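Local coordinates for protein L-lysine 6-monooxygenase involved in desferrioxamine biosynthesis (Erwinia amylovora CFBP1430, PDB 5O8P) that probably hydroxylates a terminal amine of cadaverine, using FAD and NADPH, in the biosynthesis of the siderophore desferrioxamine, at residues S165-V177 and L305-E317. Numbering follows the deposited sequence.
Sequences SPACSQPYRERFV and LTDMRWLAEGEFE
Arg175 lays its guanidinium flat over the Trp310 indole, the two planes only 5° apart, in a cation-pi stack with CZ of Arg175 3.7 Å from the centroid of the Trp310 five-membered ring. The aliphatic part of the same side chain continues the cover: Arg175 CD lies 3.5 Å from the centroid of the Trp310 six-membered ring, over its face, as a CH-pi contact. Arginine suits this exposed margin, offering methylenes and a flat cation to one aromatic face. Trp310 CG lies anti to the backbone N (chi1 -180°), carrying the indole out from the strand to meet it, while the backbone N of Glu315, across the hairpin, lies over the opposite face toward its rim. Further in, Tyr172 spreads along the strand, its CE1 3.9 Å from Trp310 CB and its CD2 4.0 Å from Met308 CG. Phe316 turns its ring edge to Tyr172 CB and lets CZ meet Arg175 CB at 3.6 Å. The unbranched, flexible Met308 bends at its end to bring SD within 3.7 Å of Ser169 CB. Small Cys168 lets the 3-10 turn come close, its SG 3.8 Å from CD2 of Leu305, which belongs to the NADP(+) site, unoccupied in this chain. The contact thus packs the loop between strands 162-163 and 177-178 against the hairpin of strands 303-311 and 315-322, with Met308 and Phe176 also reaching strand 335-338 of the parallel sheet.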
loop_
_atom_site.group_PDB
_atom_site.type_symbol
_atom_site.label_atom_id
_atom_site.label_comp_id
_atom_site.label_asym_id
_atom_site.label_seq_id
_atom_site.Cartn_x
_atom_site.Cartn_y
_atom_site.Cartn_z
ATOM N N SER B 165 -18.270 -32.299 -1.106
ATOM C CA SER B 165 -18.351 -32.211 -2.563
ATOM C C SER B 165 -19.813 -32.364 -2.981
ATOM O O SER B 165 -20.580 -32.997 -2.256
ATOM C CB SER B 165 -17.511 -33.307 -3.208
ATOM O OG SER B 165 -16.185 -33.281 -2.712
ATOM N N PRO B 166 -20.208 -31.802 -4.151
ATOM C CA PRO B 166 -21.606 -31.900 -4.599
ATOM C C PRO B 166 -22.115 -33.333 -4.675
ATOM O O PRO B 166 -21.329 -34.245 -4.933
ATOM C CB PRO B 166 -21.573 -31.266 -5.999
ATOM C CG PRO B 166 -20.406 -30.348 -5.971
ATOM C CD PRO B 166 -19.393 -31.044 -5.120
ATOM N N ALA B 167 -23.414 -33.519 -4.458
ATOM C CA ALA B 167 -24.022 -34.861 -4.418
ATOM C C ALA B 167 -23.738 -35.700 -5.671
ATOM O O ALA B 167 -23.488 -36.903 -5.568
ATOM C CB ALA B 167 -25.524 -34.757 -4.186
ATOM N N CYS B 168 -23.753 -35.056 -6.839
ATOM C CA CYS B 168 -23.514 -35.738 -8.116
ATOM C C CYS B 168 -22.064 -36.223 -8.337
ATOM O O CYS B 168 -21.824 -37.037 -9.222
ATOM C CB CYS B 168 -23.931 -34.822 -9.273
ATOM S SG CYS B 168 -22.866 -33.376 -9.474
ATOM N N SER B 169 -21.110 -35.722 -7.551
ATOM C CA SER B 169 -19.703 -36.128 -7.655
ATOM C C SER B 169 -19.322 -37.426 -6.905
ATOM O O SER B 169 -18.240 -37.971 -7.150
ATOM C CB SER B 169 -18.794 -34.969 -7.202
ATOM O OG SER B 169 -18.801 -34.794 -5.788
ATOM N N GLN B 170 -20.196 -37.936 -6.030
ATOM C CA GLN B 170 -19.850 -39.082 -5.151
ATOM C C GLN B 170 -19.309 -40.311 -5.893
ATOM O O GLN B 170 -18.397 -40.970 -5.390
ATOM C CB GLN B 170 -21.042 -39.472 -4.238
ATOM C CG GLN B 170 -20.841 -40.688 -3.312
ATOM C CD GLN B 170 -21.193 -42.038 -3.959
ATOM O OE1 GLN B 170 -22.347 -42.311 -4.300
ATOM N NE2 GLN B 170 -20.190 -42.888 -4.117
ATOM N N PRO B 171 -19.856 -40.619 -7.083
ATOM C CA PRO B 171 -19.298 -41.758 -7.819
ATOM C C PRO B 171 -17.876 -41.584 -8.393
ATOM O O PRO B 171 -17.339 -42.541 -8.932
ATOM C CB PRO B 171 -20.306 -41.963 -8.961
ATOM C CG PRO B 171 -21.560 -41.308 -8.497
ATOM C CD PRO B 171 -21.097 -40.128 -7.711
ATOM N N TYR B 172 -17.282 -40.394 -8.307
ATOM C CA TYR B 172 -15.960 -40.149 -8.894
ATOM C C TYR B 172 -14.957 -39.637 -7.864
ATOM O O TYR B 172 -13.914 -39.100 -8.227
ATOM C CB TYR B 172 -16.102 -39.172 -10.070
ATOM C CG TYR B 172 -17.251 -39.529 -10.985
ATOM C CD1 TYR B 172 -17.081 -40.433 -12.028
ATOM C CD2 TYR B 172 -18.524 -38.998 -10.782
ATOM C CE1 TYR B 172 -18.140 -40.780 -12.864
ATOM C CE2 TYR B 172 -19.593 -39.343 -11.608
ATOM C CZ TYR B 172 -19.395 -40.237 -12.650
ATOM O OH TYR B 172 -20.445 -40.583 -13.474
ATOM N N ARG B 173 -15.253 -39.846 -6.582
ATOM C CA ARG B 173 -14.340 -39.506 -5.483
ATOM C C ARG B 173 -12.911 -39.943 -5.748
ATOM O O ARG B 173 -11.978 -39.244 -5.371
ATOM C CB ARG B 173 -14.812 -40.139 -4.183
ATOM C CG ARG B 173 -15.998 -39.417 -3.541
ATOM C CD ARG B 173 -16.530 -40.161 -2.323
ATOM N NE ARG B 173 -16.942 -39.251 -1.243
ATOM C CZ ARG B 173 -16.110 -38.558 -0.454
ATOM N NH1 ARG B 173 -14.784 -38.633 -0.599
ATOM N NH2 ARG B 173 -16.611 -37.766 0.497
ATOM N N GLU B 174 -12.757 -41.107 -6.383
ATOM C CA GLU B 174 -11.434 -41.642 -6.719
ATOM C C GLU B 174 -10.643 -40.794 -7.723
ATOM O O GLU B 174 -9.429 -40.782 -7.657
ATOM C CB GLU B 174 -11.539 -43.091 -7.218
ATOM C CG GLU B 174 -12.076 -44.068 -6.166
ATOM C CD GLU B 174 -11.948 -45.558 -6.559
ATOM O OE1 GLU B 174 -11.903 -45.899 -7.771
ATOM O OE2 GLU B 174 -11.904 -46.415 -5.640
ATOM N N ARG B 175 -11.319 -40.102 -8.642
ATOM C CA ARG B 175 -10.639 -39.341 -9.727
ATOM C C ARG B 175 -10.354 -37.879 -9.422
ATOM O O ARG B 175 -9.243 -37.403 -9.641
ATOM C CB ARG B 175 -11.438 -39.411 -11.022
ATOM C CG ARG B 175 -11.242 -40.723 -11.733
ATOM C CD ARG B 175 -12.102 -40.839 -12.961
ATOM N NE ARG B 175 -12.580 -42.206 -13.110
ATOM C CZ ARG B 175 -11.839 -43.251 -13.490
ATOM N NH1 ARG B 175 -10.548 -43.111 -13.789
ATOM N NH2 ARG B 175 -12.397 -44.455 -13.579
ATOM N N PHE B 176 -11.353 -37.158 -8.933
ATOM C CA PHE B 176 -11.157 -35.756 -8.583
ATOM C C PHE B 176 -10.461 -35.620 -7.232
ATOM O O PHE B 176 -10.361 -36.572 -6.487
ATOM C CB PHE B 176 -12.469 -34.964 -8.664
ATOM C CG PHE B 176 -13.428 -35.213 -7.539
ATOM C CD1 PHE B 176 -13.243 -34.603 -6.294
ATOM C CD2 PHE B 176 -14.560 -35.985 -7.741
ATOM C CE1 PHE B 176 -14.148 -34.802 -5.265
ATOM C CE2 PHE B 176 -15.463 -36.183 -6.716
ATOM C CZ PHE B 176 -15.261 -35.588 -5.471
ATOM N N VAL B 177 -9.972 -34.418 -6.949
ATOM C CA VAL B 177 -9.243 -34.096 -5.727
ATOM C C VAL B 177 -9.967 -32.963 -5.006
ATOM O O VAL B 177 -10.189 -31.920 -5.609
ATOM C CB VAL B 177 -7.834 -33.591 -6.096
ATOM C CG1 VAL B 177 -7.084 -33.078 -4.872
ATOM C CG2 VAL B 177 -7.034 -34.663 -6.803
ATOM N N LEU B 305 -23.046 -26.848 -11.108
ATOM C CA LEU B 305 -22.793 -28.210 -11.580
ATOM C C LEU B 305 -24.051 -29.067 -11.415
ATOM O O LEU B 305 -24.424 -29.402 -10.295
ATOM C CB LEU B 305 -21.636 -28.811 -10.783
ATOM C CG LEU B 305 -21.093 -30.174 -11.192
ATOM C CD1 LEU B 305 -20.322 -30.056 -12.499
ATOM C CD2 LEU B 305 -20.194 -30.713 -10.095
ATOM N N THR B 306 -24.704 -29.412 -12.525
ATOM C CA THR B 306 -25.916 -30.249 -12.495
ATOM C C THR B 306 -25.594 -31.746 -12.494
ATOM O O THR B 306 -26.236 -32.525 -11.782
ATOM C CB THR B 306 -26.870 -29.951 -13.677
ATOM O OG1 THR B 306 -26.134 -29.894 -14.901
ATOM C CG2 THR B 306 -27.593 -28.629 -13.472
ATOM N N ASP B 307 -24.621 -32.147 -13.309
ATOM C CA ASP B 307 -24.206 -33.545 -13.399
ATOM C C ASP B 307 -22.760 -33.639 -13.879
ATOM O O ASP B 307 -22.205 -32.673 -14.396
ATOM C CB ASP B 307 -25.149 -34.315 -14.354
ATOM C CG ASP B 307 -25.303 -35.797 -13.990
ATOM O OD1 ASP B 307 -25.315 -36.146 -12.788
ATOM O OD2 ASP B 307 -25.443 -36.619 -14.922
ATOM N N MET B 308 -22.147 -34.798 -13.677
ATOM C CA MET B 308 -20.833 -35.095 -14.241
ATOM C C MET B 308 -20.730 -36.565 -14.602
ATOM O O MET B 308 -21.539 -37.394 -14.168
ATOM C CB MET B 308 -19.695 -34.689 -13.293
ATOM C CG MET B 308 -19.665 -35.384 -11.939
ATOM S SD MET B 308 -18.511 -34.568 -10.821
ATOM C CE MET B 308 -16.974 -35.197 -11.469
ATOM N N ARG B 309 -19.715 -36.867 -15.395
ATOM C CA ARG B 309 -19.500 -38.204 -15.896
ATOM C C ARG B 309 -18.107 -38.339 -16.458
ATOM O O ARG B 309 -17.510 -37.359 -16.914
ATOM C CB ARG B 309 -20.551 -38.584 -16.940
ATOM C CG ARG B 309 -20.730 -37.612 -18.091
ATOM C CD ARG B 309 -22.128 -37.735 -18.708
ATOM N NE ARG B 309 -22.202 -38.867 -19.633
ATOM C CZ ARG B 309 -21.709 -38.876 -20.876
ATOM N NH1 ARG B 309 -21.075 -37.814 -21.378
ATOM N NH2 ARG B 309 -21.823 -39.967 -21.632
ATOM N N TRP B 310 -17.563 -39.549 -16.329
ATOM C CA TRP B 310 -16.213 -39.860 -16.796
ATOM C C TRP B 310 -16.301 -40.652 -18.085
ATOM O O TRP B 310 -16.990 -41.662 -18.152
ATOM C CB TRP B 310 -15.454 -40.649 -15.734
ATOM C CG TRP B 310 -14.056 -41.013 -16.125
ATOM C CD1 TRP B 310 -13.633 -42.226 -16.553
ATOM C CD2 TRP B 310 -12.898 -40.155 -16.130
ATOM N NE1 TRP B 310 -12.285 -42.195 -16.818
ATOM C CE2 TRP B 310 -11.806 -40.937 -16.565
ATOM C CE3 TRP B 310 -12.674 -38.808 -15.795
ATOM C CZ2 TRP B 310 -10.507 -40.420 -16.683
ATOM C CZ3 TRP B 310 -11.374 -38.292 -15.922
ATOM C CH2 TRP B 310 -10.313 -39.100 -16.362
ATOM N N LEU B 311 -15.592 -40.183 -19.102
ATOM C CA LEU B 311 -15.637 -40.769 -20.438
ATOM C C LEU B 311 -14.478 -41.738 -20.637
ATOM O O LEU B 311 -13.417 -41.567 -20.030
ATOM C CB LEU B 311 -15.578 -39.663 -21.493
ATOM C CG LEU B 311 -16.570 -38.505 -21.307
ATOM C CD1 LEU B 311 -16.282 -37.392 -22.295
ATOM C CD2 LEU B 311 -18.013 -38.969 -21.436
ATOM N N ALA B 312 -14.691 -42.741 -21.493
ATOM C CA ALA B 312 -13.648 -43.704 -21.883
ATOM C C ALA B 312 -12.385 -43.011 -22.414
ATOM O O ALA B 312 -11.266 -43.424 -22.087
ATOM C CB ALA B 312 -14.186 -44.673 -22.926
ATOM N N GLU B 313 -12.587 -41.950 -23.206
ATOM C CA GLU B 313 -11.510 -41.049 -23.674
ATOM C C GLU B 313 -10.425 -40.722 -22.626
ATOM O O GLU B 313 -9.250 -40.617 -22.975
ATOM C CB GLU B 313 -12.103 -39.714 -24.150
ATOM C CG GLU B 313 -12.968 -39.766 -25.409
ATOM C CD GLU B 313 -13.582 -38.409 -25.761
ATOM O OE1 GLU B 313 -13.060 -37.365 -25.288
ATOM O OE2 GLU B 313 -14.583 -38.393 -26.516
ATOM N N GLY B 314 -10.833 -40.547 -21.365
ATOM C CA GLY B 314 -9.935 -40.177 -20.259
ATOM C C GLY B 314 -10.141 -38.745 -19.768
ATOM O O GLY B 314 -9.175 -38.053 -19.436
ATOM N N GLU B 315 -11.407 -38.325 -19.692
ATOM C CA GLU B 315 -11.809 -36.947 -19.385
ATOM C C GLU B 315 -13.130 -36.925 -18.631
ATOM O O GLU B 315 -13.982 -37.786 -18.858
ATOM C CB GLU B 315 -12.049 -36.165 -20.678
ATOM C CG GLU B 315 -10.826 -35.777 -21.481
ATOM C CD GLU B 315 -11.169 -34.692 -22.486
ATOM O OE1 GLU B 315 -11.970 -34.960 -23.413
ATOM O OE2 GLU B 315 -10.671 -33.556 -22.327
ATOM N N PHE B 316 -13.309 -35.926 -17.771
ATOM C CA PHE B 316 -14.637 -35.606 -17.236
ATOM C C PHE B 316 -15.443 -34.811 -18.262
ATOM O O PHE B 316 -14.876 -34.072 -19.078
ATOM C CB PHE B 316 -14.548 -34.749 -15.980
ATOM C CG PHE B 316 -14.163 -35.494 -14.748
ATOM C CD1 PHE B 316 -15.085 -36.307 -14.107
ATOM C CD2 PHE B 316 -12.894 -35.333 -14.183
ATOM C CE1 PHE B 316 -14.730 -36.980 -12.944
ATOM C CE2 PHE B 316 -12.540 -36.000 -13.020
ATOM C CZ PHE B 316 -13.458 -36.828 -12.403
ATOM N N GLU B 317 -16.763 -34.958 -18.206
ATOM C CA GLU B 317 -17.677 -34.027 -18.856
ATOM C C GLU B 317 -18.561 -33.413 -17.777
ATOM O O GLU B 317 -19.474 -34.064 -17.265
ATOM C CB GLU B 317 -18.529 -34.715 -19.925
ATOM C CG GLU B 317 -19.254 -33.729 -20.844
ATOM C CD GLU B 317 -20.671 -34.136 -21.224
ATOM O OE1 GLU B 317 -21.403 -34.681 -20.368
ATOM O OE2 GLU B 317 -21.070 -33.893 -22.390
#